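Side-chain contacts in FERM, ARHGEF and pleckstrin domain-containing protein 2 (PDB 6D2K), which acts as a guanine nucleotide exchange factor that activates RAC1, taking part in semaphorin responses and actin remodelling, and is represented here by its FERM domain: residues His198-Ser201 with Lys207-Leu210; Phe262-Gly265 with Glu269-Asn272. All coordinates share one frame; numbering follows the deposited sequence.

Interaction 1 of 2, residues His198-Ser201 with Lys207-Leu210; sequences HMAS and KINL
The carbonyl oxygen of Leu210 is met by two groups of His198. The backbone N of His198 donates to Leu210 O at 2.8 Å, in the carbonyl plane but with a clear bend at the hydrogen. The imidazole turns an edge to the same oxygen, ring carbon CD2 of His198 lying 3.5 Å from Leu210 O and close to the ring plane. That second approach follows from chi1 of -56°, which sets CG beside the backbone N and thus alongside the oxygen the N is bound to. Leu210 N returns a bond to His198 O, closing an antiparallel hydrogen-bonded pair. Two residues on, Ala200 and Ile208 repeat the pattern, with the straightest bond of the four running from Ile208 N to Ala200 O (2.9 Å, 171°).

On the face carrying His198, Ala200, Ile208 and Leu210, which is largely apolar, the small Ala200 methyl is flanked by two branched chains. Ile208 CD1 comes to 3.6 Å from Ala200 CB, and Leu210 CD1 reaches Ala200 CB at 3.8 Å. Ile208 has CG1 between its backbone N and carbonyl carbon (chi1 53°), a choice that swings CD1 across to the neighbouring strand. Phe262 of strand 259-264 lies against both branched residues, and Phe273 meets the His198 ring.

The other face is more polar, and Met199 and Lys207 on it are exposed. Met199 and Asn209 run side by side, Met199 CG resting 3.6 Å from Asn209 OD1, and Asn209 ND2 is held by the carbonyl of Gly222. Further along, the bent chain of Lys207 passes its CD beside Ser201 CB at 4.2 Å. The two antiparallel strands, joined by a short five-residue link between Ser201 and Lys207, form a beta hairpin in the seven-stranded sheet of the PH-like FERM lobe.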
# COMPACT_ATOMS: atom_id res chain seq x y z
N HIS A 198 1.82 -4.07 11.26
CA HIS A 198 1.46 -5.42 11.65
C HIS A 198 1.74 -5.51 13.14
O HIS A 198 2.89 -5.41 13.57
CB HIS A 198 2.32 -6.45 10.89
CG HIS A 198 2.25 -6.31 9.40
ND1 HIS A 198 1.69 -7.28 8.59
CD2 HIS A 198 2.68 -5.33 8.57
CE1 HIS A 198 1.76 -6.89 7.33
NE2 HIS A 198 2.36 -5.72 7.29
N MET A 199 0.69 -5.70 13.93
CA MET A 199 0.83 -5.65 15.38
C MET A 199 1.63 -6.82 15.94
O MET A 199 1.47 -7.97 15.50
CB MET A 199 -0.55 -5.58 16.05
CG MET A 199 -1.29 -4.26 15.81
SD MET A 199 -2.89 -4.24 16.63
CE MET A 199 -3.71 -5.60 15.79
N ALA A 200 2.50 -6.54 16.90
CA ALA A 200 3.34 -7.58 17.47
C ALA A 200 3.79 -7.21 18.87
O ALA A 200 3.48 -6.13 19.36
CB ALA A 200 4.55 -7.82 16.57
N SER A 201 4.50 -8.12 19.53
CA SER A 201 5.13 -7.79 20.80
C SER A 201 6.58 -8.24 20.76
O SER A 201 6.92 -9.22 20.08
CB SER A 201 4.38 -8.46 21.95
OG SER A 201 4.33 -9.86 21.79
N LYS A 207 4.10 -3.93 23.33
CA LYS A 207 3.34 -3.92 22.08
C LYS A 207 3.96 -2.94 21.09
O LYS A 207 4.16 -1.75 21.40
CB LYS A 207 1.87 -3.56 22.35
CG LYS A 207 1.13 -4.55 23.24
CD LYS A 207 1.14 -5.95 22.64
CE LYS A 207 0.29 -6.92 23.46
NZ LYS A 207 0.20 -8.27 22.83
N ILE A 208 4.28 -3.44 19.90
CA ILE A 208 4.88 -2.62 18.85
C ILE A 208 4.19 -2.85 17.51
O ILE A 208 3.36 -3.74 17.38
CB ILE A 208 6.41 -2.88 18.72
CG1 ILE A 208 6.70 -4.38 18.53
CG2 ILE A 208 7.15 -2.37 19.94
CD1 ILE A 208 6.57 -4.86 17.11
N ASN A 209 4.52 -2.02 16.53
CA ASN A 209 4.02 -2.19 15.18
C ASN A 209 5.19 -2.50 14.27
O ASN A 209 6.14 -1.72 14.19
CB ASN A 209 3.29 -0.93 14.71
CG ASN A 209 1.96 -0.73 15.42
OD1 ASN A 209 1.13 -1.63 15.47
ND2 ASN A 209 1.77 0.46 15.98
N LEU A 210 5.12 -3.64 13.59
CA LEU A 210 6.12 -4.00 12.59
C LEU A 210 5.73 -3.47 11.22
O LEU A 210 4.54 -3.38 10.87
CB LEU A 210 6.30 -5.52 12.50
CG LEU A 210 6.94 -6.18 13.72
CD1 LEU A 210 6.92 -7.69 13.57
CD2 LEU A 210 8.36 -5.69 13.92

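Interaction 2 of 2, residues Phe262-Gly265 with Glu269-Asn272; sequences FLLG and ECKN
Leu264 packs against the backbone of the first turn of helix 267-284, and this is the tight part of the contact. Its CD2 methyl rests on Glu269 O at 3.7 Å and on Cys270 CA at 3.9 Å, so one branch lies along the helix main chain. The other branch, Leu264 CD1, reaches toward the thiol, standing 4.2 Å from Cys270 SG. A chi1 of -76° sets CG beside the leucine's own backbone N, and from there the two methyls spread, one to each of these partners. Behind them Leu264 CB and Cys270 CB come within 4.2 Å of each other. The side chains of Cys270 and Leu264 also both touch Phe244 of strand 243-247, while Ala200 and Leu210 add to the apolar surroundings of the leucine. The two residues are buried, and their contact is one of shape and apolar surface.

At Gly265 the contact changes character. This residue is exposed, and the extended Glu269 side chain brings OE2 to 3.3 Å from Gly265 C, with no direct hydrogen bond between the two segments. That oxygen is instead bonded to the hydroxyl of Ser266, which probably helps hold the carboxylate in place. The other oxygen, Glu269 OE1, has a weak, long link at 3.4 Å to a water O, and this water O accepts a hydrogen bond from Gly265 N at 2.9 Å. The water thus gives at most a weak bridge on the side of the contact where apolar packing stops. Tyr59 lies against Glu269 as well.

The layout, a last sheet strand followed closely by a C-terminal helix that packs back on the sheet, is characteristic of the PH-like fold of the FERM C-terminal lobe.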
# COMPACT_ATOMS: atom_id res chain seq x y z
N PHE A 262 9.89 -11.46 17.36
CA PHE A 262 8.66 -10.71 17.61
C PHE A 262 7.48 -11.65 17.52
O PHE A 262 7.48 -12.56 16.69
CB PHE A 262 8.52 -9.57 16.59
CG PHE A 262 9.65 -8.58 16.67
CD1 PHE A 262 9.58 -7.52 17.55
CD2 PHE A 262 10.78 -8.74 15.89
CE1 PHE A 262 10.62 -6.60 17.63
CE2 PHE A 262 11.82 -7.84 15.97
CZ PHE A 262 11.74 -6.77 16.84
N LEU A 263 6.49 -11.44 18.37
CA LEU A 263 5.33 -12.32 18.39
C LEU A 263 4.15 -11.62 17.73
O LEU A 263 3.73 -10.56 18.20
CB LEU A 263 4.98 -12.69 19.83
CG LEU A 263 4.04 -13.87 20.01
CD1 LEU A 263 4.79 -15.16 19.67
CD2 LEU A 263 3.53 -13.91 21.45
N LEU A 264 3.62 -12.19 16.66
CA LEU A 264 2.44 -11.59 16.02
C LEU A 264 1.17 -12.27 16.55
O LEU A 264 1.24 -13.15 17.41
CB LEU A 264 2.52 -11.63 14.50
CG LEU A 264 3.47 -10.59 13.90
CD1 LEU A 264 4.90 -11.10 13.91
CD2 LEU A 264 3.06 -10.18 12.49
N GLY A 265 0.02 -11.87 16.04
CA GLY A 265 -1.24 -12.29 16.63
C GLY A 265 -1.69 -13.69 16.27
O GLY A 265 -2.52 -14.28 16.96
N GLU A 269 -0.94 -14.37 10.34
CA GLU A 269 -0.47 -12.97 10.31
C GLU A 269 1.04 -12.91 10.29
O GLU A 269 1.65 -12.07 9.61
CB GLU A 269 -0.99 -12.20 11.53
CG GLU A 269 -2.50 -11.92 11.48
CD GLU A 269 -3.04 -11.38 12.79
OE1 GLU A 269 -3.32 -10.17 12.89
OE2 GLU A 269 -3.19 -12.17 13.74
N CYS A 270 1.67 -13.79 11.06
CA CYS A 270 3.12 -13.86 11.08
C CYS A 270 3.65 -14.24 9.69
O CYS A 270 4.56 -13.60 9.15
CB CYS A 270 3.56 -14.90 12.12
SG CYS A 270 5.34 -14.94 12.31
N LYS A 271 3.07 -15.29 9.11
CA LYS A 271 3.47 -15.78 7.79
C LYS A 271 3.32 -14.68 6.73
O LYS A 271 4.20 -14.50 5.89
CB LYS A 271 2.60 -16.97 7.40
CG LYS A 271 2.90 -17.56 6.03
CD LYS A 271 2.15 -18.87 5.87
CE LYS A 271 2.45 -19.56 4.55
NZ LYS A 271 1.80 -20.92 4.53
N ASN A 272 2.20 -13.97 6.79
CA ASN A 272 1.96 -12.90 5.83
C ASN A 272 2.97 -11.77 5.96
O ASN A 272 3.38 -11.21 4.95
CB ASN A 272 0.55 -12.37 5.98
CG ASN A 272 -0.48 -13.33 5.45
OD1 ASN A 272 -0.17 -14.22 4.66
ND2 ASN A 272 -1.73 -13.16 5.89
O HOH W 1 -0.40 -9.49 14.44

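Both contacts belong to the PH-like lobe and share its seven-stranded sheet, where strands 198-201 and 259-264 are neighbours. Interaction 1 joins strand to strand through regular backbone bonds, with one largely apolar face and one that is more exposed; interaction 2 joins strand to helix without a direct hydrogen bond, resting on apolar packing with a weak water link at its exposed end. Between them, Ser201 O lies 2.8 Å from Leu263 N, a probable hydrogen bond that ties the two strands by their backbones. The buried parts meet where Ala200 packs on Leu264, whereas Met199 and Lys207 in the first and Gly265 in the second are exposed.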